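Side-chain contacts in HIT domain-containing protein (Sulfolobus tokodaii, PDB 2EO4), which probably binds and hydrolyses nucleotide-linked substrates as a zinc-containing member of the histidine triad family, with adenylylsulfatase activity tentatively assigned: residues Cys1-Ile6 against Ala23-Lys28; Leu67-Ala72 against Val97-Thr102; Phe15-Glu20 against Glu134-Leu139; Asp109-Phe114 against Tyr125-Lys130. One frame throughout, in Å; residues are numbered along the deposited sequence.

Interaction 1. Residues Cys1-Ile6 against Ala23-Lys28. With ZN (zinc ion), chain B.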
loop_
_atom_site.group_PDB
_atom_site.type_symbol
_atom_site.label_atom_id
_atom_site.label_comp_id
_atom_site.label_asym_id
_atom_site.label_seq_id
_atom_site.Cartn_x
_atom_site.Cartn_y
_atom_site.Cartn_z
ATOM N N CYS A 1 -9.708 -12.544 -16.503
ATOM C CA CYS A 1 -9.255 -11.525 -15.508
ATOM C C CYS A 1 -9.797 -10.149 -15.880
ATOM O O CYS A 1 -9.616 -9.681 -17.003
ATOM C CB CYS A 1 -7.728 -11.477 -15.460
ATOM S SG CYS A 1 -7.084 -10.163 -14.385
ATOM N N THR A 2 -10.458 -9.498 -14.930
ATOM C CA THR A 2 -11.030 -8.187 -15.185
ATOM C C THR A 2 -9.989 -7.154 -15.625
ATOM O O THR A 2 -10.229 -6.398 -16.566
ATOM C CB THR A 2 -11.790 -7.672 -13.938
ATOM O OG1 THR A 2 -12.948 -8.492 -13.722
ATOM C CG2 THR A 2 -12.231 -6.229 -14.127
ATOM N N PHE A 3 -8.833 -7.122 -14.968
ATOM C CA PHE A 3 -7.822 -6.140 -15.356
ATOM C C PHE A 3 -7.100 -6.470 -16.656
ATOM O O PHE A 3 -6.837 -5.573 -17.462
ATOM C CB PHE A 3 -6.825 -5.905 -14.217
ATOM C CG PHE A 3 -7.396 -5.083 -13.092
ATOM C CD1 PHE A 3 -8.079 -3.901 -13.368
ATOM C CD2 PHE A 3 -7.295 -5.507 -11.771
ATOM C CE1 PHE A 3 -8.661 -3.154 -12.342
ATOM C CE2 PHE A 3 -7.873 -4.769 -10.736
ATOM C CZ PHE A 3 -8.556 -3.595 -11.021
ATOM N N CYS A 4 -6.780 -7.741 -16.876
ATOM C CA CYS A 4 -6.133 -8.111 -18.131
ATOM C C CYS A 4 -7.101 -7.763 -19.263
ATOM O O CYS A 4 -6.689 -7.307 -20.333
ATOM C CB CYS A 4 -5.804 -9.609 -18.160
ATOM S SG CYS A 4 -4.320 -10.082 -17.226
ATOM N N SER A 5 -8.395 -7.963 -19.016
ATOM C CA SER A 5 -9.417 -7.660 -20.016
ATOM C C SER A 5 -9.466 -6.170 -20.332
ATOM O O SER A 5 -9.595 -5.774 -21.489
ATOM C CB SER A 5 -10.797 -8.126 -19.540
ATOM O OG SER A 5 -10.866 -9.540 -19.462
ATOM N N ILE A 6 -9.379 -5.338 -19.302
ATOM C CA ILE A 6 -9.409 -3.902 -19.515
ATOM C C ILE A 6 -8.142 -3.464 -20.254
ATOM O O ILE A 6 -8.191 -2.603 -21.131
ATOM C CB ILE A 6 -9.548 -3.155 -18.170
ATOM C CG1 ILE A 6 -10.942 -3.428 -17.590
ATOM C CG2 ILE A 6 -9.336 -1.662 -18.367
ATOM C CD1 ILE A 6 -11.159 -2.914 -16.176
ATOM N N ALA A 23 -0.576 0.760 -15.729
ATOM C CA ALA A 23 -1.758 1.543 -16.045
ATOM C C ALA A 23 -2.505 1.871 -14.759
ATOM O O ALA A 23 -2.333 1.209 -13.737
ATOM C CB ALA A 23 -2.671 0.767 -16.990
ATOM N N ALA A 24 -3.315 2.917 -14.821
ATOM C CA ALA A 24 -4.135 3.335 -13.693
ATOM C C ALA A 24 -5.517 3.492 -14.309
ATOM O O ALA A 24 -5.673 4.153 -15.337
ATOM C CB ALA A 24 -3.641 4.661 -13.130
ATOM N N ILE A 25 -6.513 2.871 -13.688
ATOM C CA ILE A 25 -7.876 2.897 -14.203
ATOM C C ILE A 25 -8.859 3.315 -13.120
ATOM O O ILE A 25 -8.701 2.940 -11.962
ATOM C CB ILE A 25 -8.255 1.489 -14.705
ATOM C CG1 ILE A 25 -7.275 1.062 -15.803
ATOM C CG2 ILE A 25 -9.694 1.470 -15.208
ATOM C CD1 ILE A 25 -7.123 -0.439 -15.934
ATOM N N LEU A 26 -9.872 4.093 -13.489
ATOM C CA LEU A 26 -10.869 4.505 -12.506
ATOM C C LEU A 26 -11.628 3.272 -12.036
ATOM O O LEU A 26 -11.952 2.391 -12.838
ATOM C CB LEU A 26 -11.864 5.504 -13.114
ATOM C CG LEU A 26 -11.354 6.911 -13.431
ATOM C CD1 LEU A 26 -12.466 7.725 -14.082
ATOM C CD2 LEU A 26 -10.886 7.582 -12.154
ATOM N N ASP A 27 -11.895 3.202 -10.735
ATOM C CA ASP A 27 -12.641 2.077 -10.176
ATOM C C ASP A 27 -14.076 2.216 -10.674
ATOM O O ASP A 27 -14.644 3.311 -10.636
ATOM C CB ASP A 27 -12.608 2.133 -8.644
ATOM C CG ASP A 27 -13.149 0.864 -7.998
ATOM O OD1 ASP A 27 -14.317 0.506 -8.256
ATOM O OD2 ASP A 27 -12.403 0.225 -7.229
ATOM N N LYS A 28 -14.661 1.121 -11.152
ATOM C CA LYS A 28 -16.031 1.167 -11.658
ATOM C C LYS A 28 -17.072 1.399 -10.558
ATOM O O LYS A 28 -18.114 1.998 -10.808
ATOM C CB LYS A 28 -16.365 -0.122 -12.419
ATOM C CG LYS A 28 -17.782 -0.149 -12.996
ATOM C CD LYS A 28 -18.037 -1.410 -13.819
ATOM C CE LYS A 28 -19.470 -1.441 -14.338
ATOM N NZ LYS A 28 -19.751 -2.631 -15.193
HETATM ZN ZN ZN B . -4.876 -10.158 -14.959
#
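I6 of helix 2-7 meets I25 of strand 22-26 through a single pair of methyls. Traced outward from CB, I25 splits into CG2, which lies anti to the backbone N, and CG1, which stands beside that N and anti to the carbonyl carbon (chi1 -59°). The longer branch, extended at its second torsion, carries CD1 toward the helix. There I25 CD1 packs against I6 CG2 at 3.5 Å, the closest approach between 1-6 and 23-28. The same I25 CD1 lies 4.4 Å from F3 CD1, obliquely placed against the ring. F3 also meets the ring of H96, the predicted nucleophile, with the planes about 55° apart.

Polar chemistry gathers on the other side of this helix turn. C1 SG and C4 SG each bind zinc at 2.3 Å, and ND1 of H43 and H94 complete the Cys2His2 site. The amide C4 N points almost straight at C1 SG (3.5 Å, 171°). Two donors, S5 N and S5 OG, grip C1 O from opposite faces of its plane; S5 OG lies 2.8 Å from C1 O. A purely apolar contact thus seats the turn on the sheet, while zinc ligation and the N-H...S bond, which may temper the charge on the thiolate, hold the N-terminal turn in place, with F3 beside the predicted active-site H96.

Interaction 2. Residues Leu67-Ala72 against Val97-Thr102. With PO4 (phosphate ion), chain C.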
loop_
_atom_site.group_PDB
_atom_site.type_symbol
_atom_site.label_atom_id
_atom_site.label_comp_id
_atom_site.label_asym_id
_atom_site.label_seq_id
_atom_site.Cartn_x
_atom_site.Cartn_y
_atom_site.Cartn_z
ATOM N N LEU A 67 -0.303 11.758 -6.776
ATOM C CA LEU A 67 -0.127 13.208 -6.810
ATOM C C LEU A 67 -1.126 13.808 -7.795
ATOM O O LEU A 67 -1.747 14.837 -7.519
ATOM C CB LEU A 67 1.303 13.567 -7.225
ATOM C CG LEU A 67 2.375 13.381 -6.145
ATOM C CD1 LEU A 67 3.765 13.515 -6.748
ATOM C CD2 LEU A 67 2.161 14.411 -5.040
ATOM N N GLY A 68 -1.284 13.150 -8.938
ATOM C CA GLY A 68 -2.209 13.627 -9.952
ATOM C C GLY A 68 -3.644 13.668 -9.464
ATOM O O GLY A 68 -4.347 14.658 -9.657
ATOM N N ILE A 69 -4.091 12.586 -8.832
ATOM C CA ILE A 69 -5.455 12.528 -8.324
ATOM C C ILE A 69 -5.692 13.555 -7.219
ATOM O O ILE A 69 -6.711 14.248 -7.223
ATOM C CB ILE A 69 -5.787 11.121 -7.780
ATOM C CG1 ILE A 69 -5.792 10.111 -8.930
ATOM C CG2 ILE A 69 -7.150 11.135 -7.075
ATOM C CD1 ILE A 69 -5.902 8.653 -8.484
ATOM N N LYS A 70 -4.755 13.662 -6.280
ATOM C CA LYS A 70 -4.916 14.603 -5.179
ATOM C C LYS A 70 -5.118 16.016 -5.713
ATOM O O LYS A 70 -5.960 16.768 -5.220
ATOM C CB LYS A 70 -3.701 14.576 -4.250
ATOM C CG LYS A 70 -3.864 15.500 -3.047
ATOM C CD LYS A 70 -2.658 15.491 -2.121
ATOM C CE LYS A 70 -2.895 16.433 -0.943
ATOM N NZ LYS A 70 -1.692 16.588 -0.082
ATOM N N ASP A 71 -4.341 16.368 -6.728
ATOM C CA ASP A 71 -4.435 17.690 -7.332
ATOM C C ASP A 71 -5.762 17.867 -8.067
ATOM O O ASP A 71 -6.457 18.870 -7.881
ATOM C CB ASP A 71 -3.273 17.896 -8.306
ATOM C CG ASP A 71 -3.309 19.256 -8.980
ATOM O OD1 ASP A 71 -3.186 20.276 -8.269
ATOM O OD2 ASP A 71 -3.463 19.297 -10.217
ATOM N N ALA A 72 -6.116 16.882 -8.886
ATOM C CA ALA A 72 -7.342 16.922 -9.681
ATOM C C ALA A 72 -8.641 17.052 -8.890
ATOM O O ALA A 72 -9.505 17.850 -9.248
ATOM C CB ALA A 72 -7.410 15.695 -10.588
ATOM N N VAL A 97 -3.255 -1.620 -6.770
ATOM C CA VAL A 97 -3.175 -0.747 -5.607
ATOM C C VAL A 97 -4.317 0.249 -5.687
ATOM O O VAL A 97 -4.512 0.894 -6.717
ATOM C CB VAL A 97 -1.842 0.033 -5.588
ATOM C CG1 VAL A 97 -1.839 1.040 -4.440
ATOM C CG2 VAL A 97 -0.680 -0.941 -5.435
ATOM N N HIS A 98 -5.077 0.358 -4.604
ATOM C CA HIS A 98 -6.191 1.296 -4.543
ATOM C C HIS A 98 -5.688 2.667 -4.106
ATOM O O HIS A 98 -4.863 2.764 -3.205
ATOM C CB HIS A 98 -7.216 0.854 -3.491
ATOM C CG HIS A 98 -7.909 -0.434 -3.802
ATOM N ND1 HIS A 98 -9.141 -0.484 -4.415
ATOM C CD2 HIS A 98 -7.567 -1.718 -3.538
ATOM C CE1 HIS A 98 -9.531 -1.743 -4.515
ATOM N NE2 HIS A 98 -8.594 -2.512 -3.990
ATOM N N ILE A 99 -6.192 3.717 -4.753
ATOM C CA ILE A 99 -5.884 5.088 -4.362
ATOM C C ILE A 99 -7.282 5.643 -4.113
ATOM O O ILE A 99 -8.049 5.866 -5.054
ATOM C CB ILE A 99 -5.209 5.913 -5.479
ATOM C CG1 ILE A 99 -3.868 5.289 -5.866
ATOM C CG2 ILE A 99 -4.953 7.345 -4.972
ATOM C CD1 ILE A 99 -3.178 6.002 -7.044
ATOM N N ILE A 100 -7.608 5.843 -2.841
ATOM C CA ILE A 100 -8.923 6.326 -2.434
ATOM C C ILE A 100 -8.816 7.714 -1.802
ATOM O O ILE A 100 -8.312 7.864 -0.690
ATOM C CB ILE A 100 -9.552 5.344 -1.417
ATOM C CG1 ILE A 100 -9.633 3.947 -2.043
ATOM C CG2 ILE A 100 -10.942 5.827 -1.001
ATOM C CD1 ILE A 100 -10.093 2.856 -1.077
ATOM N N PRO A 101 -9.286 8.749 -2.512
ATOM C CA PRO A 101 -9.229 10.126 -2.008
ATOM C C PRO A 101 -10.110 10.401 -0.796
ATOM O O PRO A 101 -11.183 9.817 -0.642
ATOM C CB PRO A 101 -9.670 10.958 -3.216
ATOM C CG PRO A 101 -9.281 10.101 -4.394
ATOM C CD PRO A 101 -9.715 8.729 -3.921
ATOM N N THR A 102 -9.647 11.304 0.060
ATOM C CA THR A 102 -10.401 11.690 1.242
ATOM C C THR A 102 -10.370 13.210 1.370
ATOM O O THR A 102 -9.503 13.872 0.796
ATOM C CB THR A 102 -9.817 11.063 2.535
ATOM O OG1 THR A 102 -8.483 11.538 2.752
ATOM C CG2 THR A 102 -9.797 9.544 2.427
HETATM P P PO4 C . -9.726 -5.831 -4.174
HETATM O O1 PO4 C . -10.037 -4.793 -5.185
HETATM O O2 PO4 C . -8.556 -5.412 -3.364
HETATM O O3 PO4 C . -10.910 -6.014 -3.282
HETATM O O4 PO4 C . -9.418 -7.116 -4.860
#
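I69 alone supplies the helix side of this contact, and its two branches go to two different residues of strand 97-102, one of them a proline within the strand. The shorter branch ends at I69 CG2, 3.6 Å from P101 CG, where the isoleucine side chain and the proline ring lie at about a right angle. The longer branch runs through CG1, beside the backbone N (chi1 -66°), and puts I69 CD1 against the fork of I99: 3.9 Å from I99 CG2 and 4.1 Å from I99 CD1. No hydrogen bond joins the two segments, and all three touching residues are buried. I132 of helix 122-143 packs on I69 as well.

H98 belongs to the same strand but faces what is probably the nucleotide pocket, as in other HIT proteins. H98 NE2 donates to O2 of a bound phosphate at 3.0 Å, nearly straight at 166°, and makes a second, weak and bent bond to O1; the anion lies at the ring edge and in its plane. H98 ND1 pairs with NE2 of H35, which fixes the turn of the ring. H96, V91, I92 and N83 also hold this phosphate, probably a crystallisation ion. The His-φ-His-φ-His-φ-φ signature of the HIT family runs here from H94 to I100, its alternation turning H96 and H98 to the phosphate and I99 to the helix.

Interaction 3. Residues Phe15-Glu20 against Glu134-Leu139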
loop_
_atom_site.group_PDB
_atom_site.type_symbol
_atom_site.label_atom_id
_atom_site.label_comp_id
_atom_site.label_asym_id
_atom_site.label_seq_id
_atom_site.Cartn_x
_atom_site.Cartn_y
_atom_site.Cartn_z
ATOM N N PHE A 15 -8.953 4.721 -18.484
ATOM C CA PHE A 15 -7.545 4.910 -18.138
ATOM C C PHE A 15 -7.222 6.359 -17.791
ATOM O O PHE A 15 -7.666 7.278 -18.480
ATOM C CB PHE A 15 -6.634 4.508 -19.308
ATOM C CG PHE A 15 -6.597 3.037 -19.587
ATOM C CD1 PHE A 15 -7.701 2.386 -20.125
ATOM C CD2 PHE A 15 -5.443 2.301 -19.327
ATOM C CE1 PHE A 15 -7.657 1.024 -20.402
ATOM C CE2 PHE A 15 -5.388 0.938 -19.600
ATOM C CZ PHE A 15 -6.497 0.298 -20.140
ATOM N N VAL A 16 -6.443 6.560 -16.731
ATOM C CA VAL A 16 -6.016 7.903 -16.354
ATOM C C VAL A 16 -4.494 7.957 -16.466
ATOM O O VAL A 16 -3.888 9.029 -16.403
ATOM C CB VAL A 16 -6.456 8.297 -14.916
ATOM C CG1 VAL A 16 -7.982 8.341 -14.837
ATOM C CG2 VAL A 16 -5.883 7.327 -13.895
ATOM N N TYR A 17 -3.885 6.786 -16.633
ATOM C CA TYR A 17 -2.439 6.670 -16.797
ATOM C C TYR A 17 -2.095 5.363 -17.487
ATOM O O TYR A 17 -2.716 4.328 -17.238
ATOM C CB TYR A 17 -1.702 6.701 -15.451
ATOM C CG TYR A 17 -0.203 6.498 -15.603
ATOM C CD1 TYR A 17 0.638 7.571 -15.887
ATOM C CD2 TYR A 17 0.362 5.223 -15.523
ATOM C CE1 TYR A 17 2.005 7.386 -16.091
ATOM C CE2 TYR A 17 1.732 5.022 -15.727
ATOM C CZ TYR A 17 2.544 6.111 -16.010
ATOM O OH TYR A 17 3.894 5.929 -16.215
ATOM N N GLU A 18 -1.097 5.403 -18.358
ATOM C CA GLU A 18 -0.678 4.192 -19.035
ATOM C C GLU A 18 0.687 4.343 -19.678
ATOM O O GLU A 18 1.010 5.390 -20.239
ATOM C CB GLU A 18 -1.706 3.776 -20.099
ATOM C CG GLU A 18 -1.321 2.512 -20.876
ATOM C CD GLU A 18 -2.392 2.050 -21.859
ATOM O OE1 GLU A 18 -3.209 2.883 -22.302
ATOM O OE2 GLU A 18 -2.404 0.849 -22.204
ATOM N N ASP A 19 1.500 3.305 -19.535
ATOM C CA ASP A 19 2.808 3.256 -20.170
ATOM C C ASP A 19 2.967 1.825 -20.659
ATOM O O ASP A 19 1.998 1.066 -20.669
ATOM C CB ASP A 19 3.954 3.679 -19.225
ATOM C CG ASP A 19 4.059 2.834 -17.973
ATOM O OD1 ASP A 19 3.899 1.599 -18.043
ATOM O OD2 ASP A 19 4.342 3.420 -16.902
ATOM N N GLU A 20 4.168 1.444 -21.072
ATOM C CA GLU A 20 4.373 0.099 -21.591
ATOM C C GLU A 20 4.117 -1.050 -20.622
ATOM O O GLU A 20 3.725 -2.138 -21.046
ATOM C CB GLU A 20 5.790 -0.026 -22.161
ATOM C CG GLU A 20 6.021 0.822 -23.397
ATOM C CD GLU A 20 5.034 0.505 -24.507
ATOM O OE1 GLU A 20 4.997 -0.660 -24.959
ATOM O OE2 GLU A 20 4.292 1.421 -24.924
ATOM N N GLU A 134 -5.221 15.574 -16.999
ATOM C CA GLU A 134 -4.698 16.937 -17.065
ATOM C C GLU A 134 -3.726 17.228 -15.919
ATOM O O GLU A 134 -2.698 17.878 -16.123
ATOM C CB GLU A 134 -5.858 17.941 -17.043
ATOM C CG GLU A 134 -5.432 19.406 -16.992
ATOM C CD GLU A 134 -6.596 20.366 -17.190
ATOM O OE1 GLU A 134 -7.681 20.115 -16.626
ATOM O OE2 GLU A 134 -6.419 21.383 -17.898
ATOM N N SER A 135 -4.041 16.741 -14.719
ATOM C CA SER A 135 -3.168 16.964 -13.565
ATOM C C SER A 135 -1.868 16.179 -13.686
ATOM O O SER A 135 -0.798 16.671 -13.326
ATOM C CB SER A 135 -3.872 16.573 -12.259
ATOM O OG SER A 135 -4.853 17.526 -11.894
ATOM N N ILE A 136 -1.962 14.953 -14.183
ATOM C CA ILE A 136 -0.778 14.126 -14.346
ATOM C C ILE A 136 0.147 14.718 -15.411
ATOM O O ILE A 136 1.363 14.746 -15.235
ATOM C CB ILE A 136 -1.168 12.666 -14.710
ATOM C CG1 ILE A 136 -1.874 12.021 -13.509
ATOM C CG2 ILE A 136 0.069 11.874 -15.114
ATOM C CD1 ILE A 136 -2.296 10.564 -13.717
ATOM N N GLU A 137 -0.427 15.205 -16.508
ATOM C CA GLU A 137 0.384 15.792 -17.571
ATOM C C GLU A 137 1.205 16.942 -17.009
ATOM O O GLU A 137 2.390 17.071 -17.314
ATOM C CB GLU A 137 -0.507 16.289 -18.713
ATOM C CG GLU A 137 -1.331 15.179 -19.327
ATOM C CD GLU A 137 -2.373 15.684 -20.296
ATOM O OE1 GLU A 137 -2.946 16.769 -20.056
ATOM O OE2 GLU A 137 -2.631 14.979 -21.292
ATOM N N ASN A 138 0.580 17.767 -16.177
ATOM C CA ASN A 138 1.278 18.897 -15.575
ATOM C C ASN A 138 2.415 18.425 -14.673
ATOM O O ASN A 138 3.488 19.029 -14.638
ATOM C CB ASN A 138 0.305 19.761 -14.775
ATOM C CG ASN A 138 0.989 20.934 -14.098
ATOM O OD1 ASN A 138 1.596 21.778 -14.757
ATOM N ND2 ASN A 138 0.893 20.991 -12.775
ATOM N N LEU A 139 2.187 17.341 -13.939
ATOM C CA LEU A 139 3.229 16.819 -13.066
ATOM C C LEU A 139 4.433 16.355 -13.880
ATOM O O LEU A 139 5.570 16.459 -13.431
ATOM C CB LEU A 139 2.681 15.666 -12.217
ATOM C CG LEU A 139 1.769 16.114 -11.077
ATOM C CD1 LEU A 139 1.014 14.912 -10.515
ATOM C CD2 LEU A 139 2.600 16.785 -9.994
#
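The chain turns a corner at V16, where V16 and Y17 both face A24 in a classic beta bulge, and the CA of Y17 comes 8.0 Å from the CA of I136 on helix 122-143. I136 bridges that gap. Its CG1 stands beside the backbone N and anti to the carbonyl carbon (chi1 -67°), and the extended second torsion carries CD1 out to the bulge. I136 CD1 packs on the carbonyl of V16, 3.5 Å from V16 O, and lies 4.3 Å from Y17 CB; I136 CG2 approaches the edge of the Y17 ring, near its plane. The long C-terminal helix is thereby laid against an outermost strand of the chain's antiparallel HIT-fold sheet. At the far end of the ring, Y17 OH donates to D19 OD2 at 2.6 Å, meeting the carboxylate on its anti side and 19° out of its plane. D19 OD1 accepts the amides of K21 and F22, while V61 and L64 of helix 52-72 pack on the tyrosine.

Interaction 4. Residues Asp109-Phe114 against Tyr125-Lys130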
loop_
_atom_site.group_PDB
_atom_site.type_symbol
_atom_site.label_atom_id
_atom_site.label_comp_id
_atom_site.label_asym_id
_atom_site.label_seq_id
_atom_site.Cartn_x
_atom_site.Cartn_y
_atom_site.Cartn_z
ATOM N N ASP A 109 -17.034 21.526 -5.598
ATOM C CA ASP A 109 -18.348 21.801 -6.168
ATOM C C ASP A 109 -18.404 21.407 -7.639
ATOM O O ASP A 109 -19.440 20.955 -8.128
ATOM C CB ASP A 109 -18.685 23.290 -6.029
ATOM C CG ASP A 109 -18.723 23.747 -4.586
ATOM O OD1 ASP A 109 -19.523 23.188 -3.805
ATOM O OD2 ASP A 109 -17.955 24.667 -4.230
ATOM N N ILE A 110 -17.286 21.586 -8.337
ATOM C CA ILE A 110 -17.198 21.250 -9.754
ATOM C C ILE A 110 -17.779 19.860 -10.010
ATOM O O ILE A 110 -18.275 19.571 -11.100
ATOM C CB ILE A 110 -15.728 21.276 -10.253
ATOM C CG1 ILE A 110 -15.148 22.688 -10.128
ATOM C CG2 ILE A 110 -15.660 20.822 -11.705
ATOM C CD1 ILE A 110 -14.937 23.161 -8.701
ATOM N N PHE A 111 -17.717 19.008 -8.991
ATOM C CA PHE A 111 -18.236 17.650 -9.091
ATOM C C PHE A 111 -19.685 17.604 -8.632
ATOM O O PHE A 111 -20.052 18.246 -7.649
ATOM C CB PHE A 111 -17.397 16.709 -8.231
ATOM C CG PHE A 111 -15.946 16.704 -8.592
ATOM C CD1 PHE A 111 -15.527 16.206 -9.818
ATOM C CD2 PHE A 111 -14.998 17.215 -7.713
ATOM C CE1 PHE A 111 -14.183 16.216 -10.167
ATOM C CE2 PHE A 111 -13.650 17.230 -8.051
ATOM C CZ PHE A 111 -13.241 16.730 -9.280
ATOM N N LYS A 112 -20.503 16.840 -9.346
ATOM C CA LYS A 112 -21.913 16.715 -9.010
ATOM C C LYS A 112 -22.182 15.500 -8.135
ATOM O O LYS A 112 -21.262 14.943 -7.532
ATOM C CB LYS A 112 -22.759 16.636 -10.285
ATOM C CG LYS A 112 -22.925 17.973 -10.994
ATOM C CD LYS A 112 -21.589 18.551 -11.434
ATOM C CE LYS A 112 -21.733 20.000 -11.868
ATOM N NZ LYS A 112 -22.198 20.861 -10.743
ATOM N N SER A 113 -23.447 15.098 -8.069
ATOM C CA SER A 113 -23.862 13.957 -7.264
ATOM C C SER A 113 -22.931 12.758 -7.418
ATOM O O SER A 113 -22.500 12.423 -8.522
ATOM C CB SER A 113 -25.288 13.544 -7.635
ATOM O OG SER A 113 -25.362 13.144 -8.992
ATOM N N PHE A 114 -22.628 12.121 -6.294
ATOM C CA PHE A 114 -21.763 10.950 -6.271
ATOM C C PHE A 114 -22.425 9.906 -5.382
ATOM O O PHE A 114 -22.867 10.215 -4.275
ATOM C CB PHE A 114 -20.389 11.314 -5.700
ATOM C CG PHE A 114 -19.450 10.145 -5.583
ATOM C CD1 PHE A 114 -18.824 9.620 -6.709
ATOM C CD2 PHE A 114 -19.214 9.550 -4.347
ATOM C CE1 PHE A 114 -17.976 8.516 -6.606
ATOM C CE2 PHE A 114 -18.369 8.445 -4.233
ATOM C CZ PHE A 114 -17.751 7.927 -5.365
ATOM N N TYR A 125 -17.232 9.233 -15.016
ATOM C CA TYR A 125 -16.007 8.641 -15.546
ATOM C C TYR A 125 -15.318 9.530 -16.573
ATOM O O TYR A 125 -14.093 9.645 -16.582
ATOM C CB TYR A 125 -16.313 7.278 -16.169
ATOM C CG TYR A 125 -16.962 6.315 -15.200
ATOM C CD1 TYR A 125 -16.199 5.610 -14.270
ATOM C CD2 TYR A 125 -18.347 6.158 -15.174
ATOM C CE1 TYR A 125 -16.805 4.770 -13.331
ATOM C CE2 TYR A 125 -18.962 5.326 -14.244
ATOM C CZ TYR A 125 -18.188 4.639 -13.325
ATOM O OH TYR A 125 -18.801 3.838 -12.388
ATOM N N GLU A 126 -16.104 10.160 -17.435
ATOM C CA GLU A 126 -15.534 11.018 -18.462
ATOM C C GLU A 126 -14.850 12.239 -17.851
ATOM O O GLU A 126 -13.729 12.579 -18.224
ATOM C CB GLU A 126 -16.626 11.444 -19.448
ATOM C CG GLU A 126 -17.350 10.264 -20.077
ATOM C CD GLU A 126 -18.399 10.683 -21.084
ATOM O OE1 GLU A 126 -19.192 11.596 -20.768
ATOM O OE2 GLU A 126 -18.436 10.093 -22.186
ATOM N N LEU A 127 -15.516 12.886 -16.902
ATOM C CA LEU A 127 -14.951 14.067 -16.260
ATOM C C LEU A 127 -13.728 13.750 -15.406
ATOM O O LEU A 127 -12.695 14.413 -15.516
ATOM C CB LEU A 127 -16.004 14.758 -15.394
ATOM C CG LEU A 127 -15.512 16.000 -14.647
ATOM C CD1 LEU A 127 -14.983 17.025 -15.641
ATOM C CD2 LEU A 127 -16.645 16.584 -13.823
ATOM N N LEU A 128 -13.842 12.743 -14.546
ATOM C CA LEU A 128 -12.725 12.374 -13.683
ATOM C C LEU A 128 -11.495 11.986 -14.486
ATOM O O LEU A 128 -10.378 12.366 -14.141
ATOM C CB LEU A 128 -13.124 11.223 -12.753
ATOM C CG LEU A 128 -13.675 11.636 -11.387
ATOM C CD1 LEU A 128 -12.583 12.360 -10.604
ATOM C CD2 LEU A 128 -14.894 12.530 -11.561
ATOM N N GLN A 129 -11.701 11.227 -15.556
ATOM C CA GLN A 129 -10.597 10.803 -16.404
ATOM C C GLN A 129 -9.881 12.019 -16.986
ATOM O O GLN A 129 -8.658 12.124 -16.933
ATOM C CB GLN A 129 -11.115 9.933 -17.548
ATOM C CG GLN A 129 -10.053 9.557 -18.570
ATOM C CD GLN A 129 -10.632 8.857 -19.780
ATOM O OE1 GLN A 129 -11.515 9.389 -20.454
ATOM N NE2 GLN A 129 -10.135 7.661 -20.069
ATOM N N LYS A 130 -10.660 12.942 -17.538
ATOM C CA LYS A 130 -10.099 14.142 -18.148
ATOM C C LYS A 130 -9.345 15.049 -17.171
ATOM O O LYS A 130 -8.241 15.502 -17.476
ATOM C CB LYS A 130 -11.216 14.912 -18.867
ATOM C CG LYS A 130 -11.842 14.118 -20.016
ATOM C CD LYS A 130 -13.108 14.779 -20.561
ATOM C CE LYS A 130 -13.811 13.885 -21.578
ATOM N NZ LYS A 130 -12.977 13.595 -22.778
#
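F111 reaches from the loop before helix 122-143 to meet two successive leucines, L127 and L128, each at a different inclination. Against L127 the phenylalanine side chain is tilted, while against L128 it stands at about a right angle. One margin of the ring, CD1 and CE1, does the touching. L127 CD2 comes 4.2 Å from F111 CD1, and L128 CD2 lies 4.0 Å from F111 CE1; both methyls reach the ring obliquely. The second methyl, L128 CD1, is 4.2 Å from F111 CE1, so both branches of L128 bear on that ring carbon.

L127 CG lies anti to its backbone N (chi1 179°), which throws the isobutyl group out toward the loop. L128 has an unusual first torsion, -92°, well away from a staggered value, and it is in this conformation that its two methyls reach F111 CE1. On the loop backbone, I110 O lies 4.4 Å from L127 CD2, a loose van der Waals approach.

Around this apolar contact, L33 also packs on F111, and L128 packs on L26 of strand 22-26. On the same helix Y125 OH hydrogen-bonds to K28 O and Q129 NE2 to F15 O, placing helix 122-143 between the loop and strands 15-18 and 22-26.

How the interactions relate
Interactions 1, 2 and 3 all reach one antiparallel sheet; interaction 4 packs a loop on helix 122-143 beside it. Interactions 1 and 3 use the neighbouring strands 22-26 and 15-18, joined through A24, with centres about 15 Å apart; interaction 2 adds strand 97-102 and helix 52-72. Interactions 3 and 4, centres about 17 Å apart, share helix 122-143, which also meets interaction 2 through S135 OG and D71 OD2, the centres of 2 and 3 lying about 12 Å apart. Along the chain 1 and 3 alternate, while 2 and then 4 fall within the span of 3. The late helix therefore ties the early strand 15-18 to helix 52-72, while zinc and phosphate sites stay near 1 and 2.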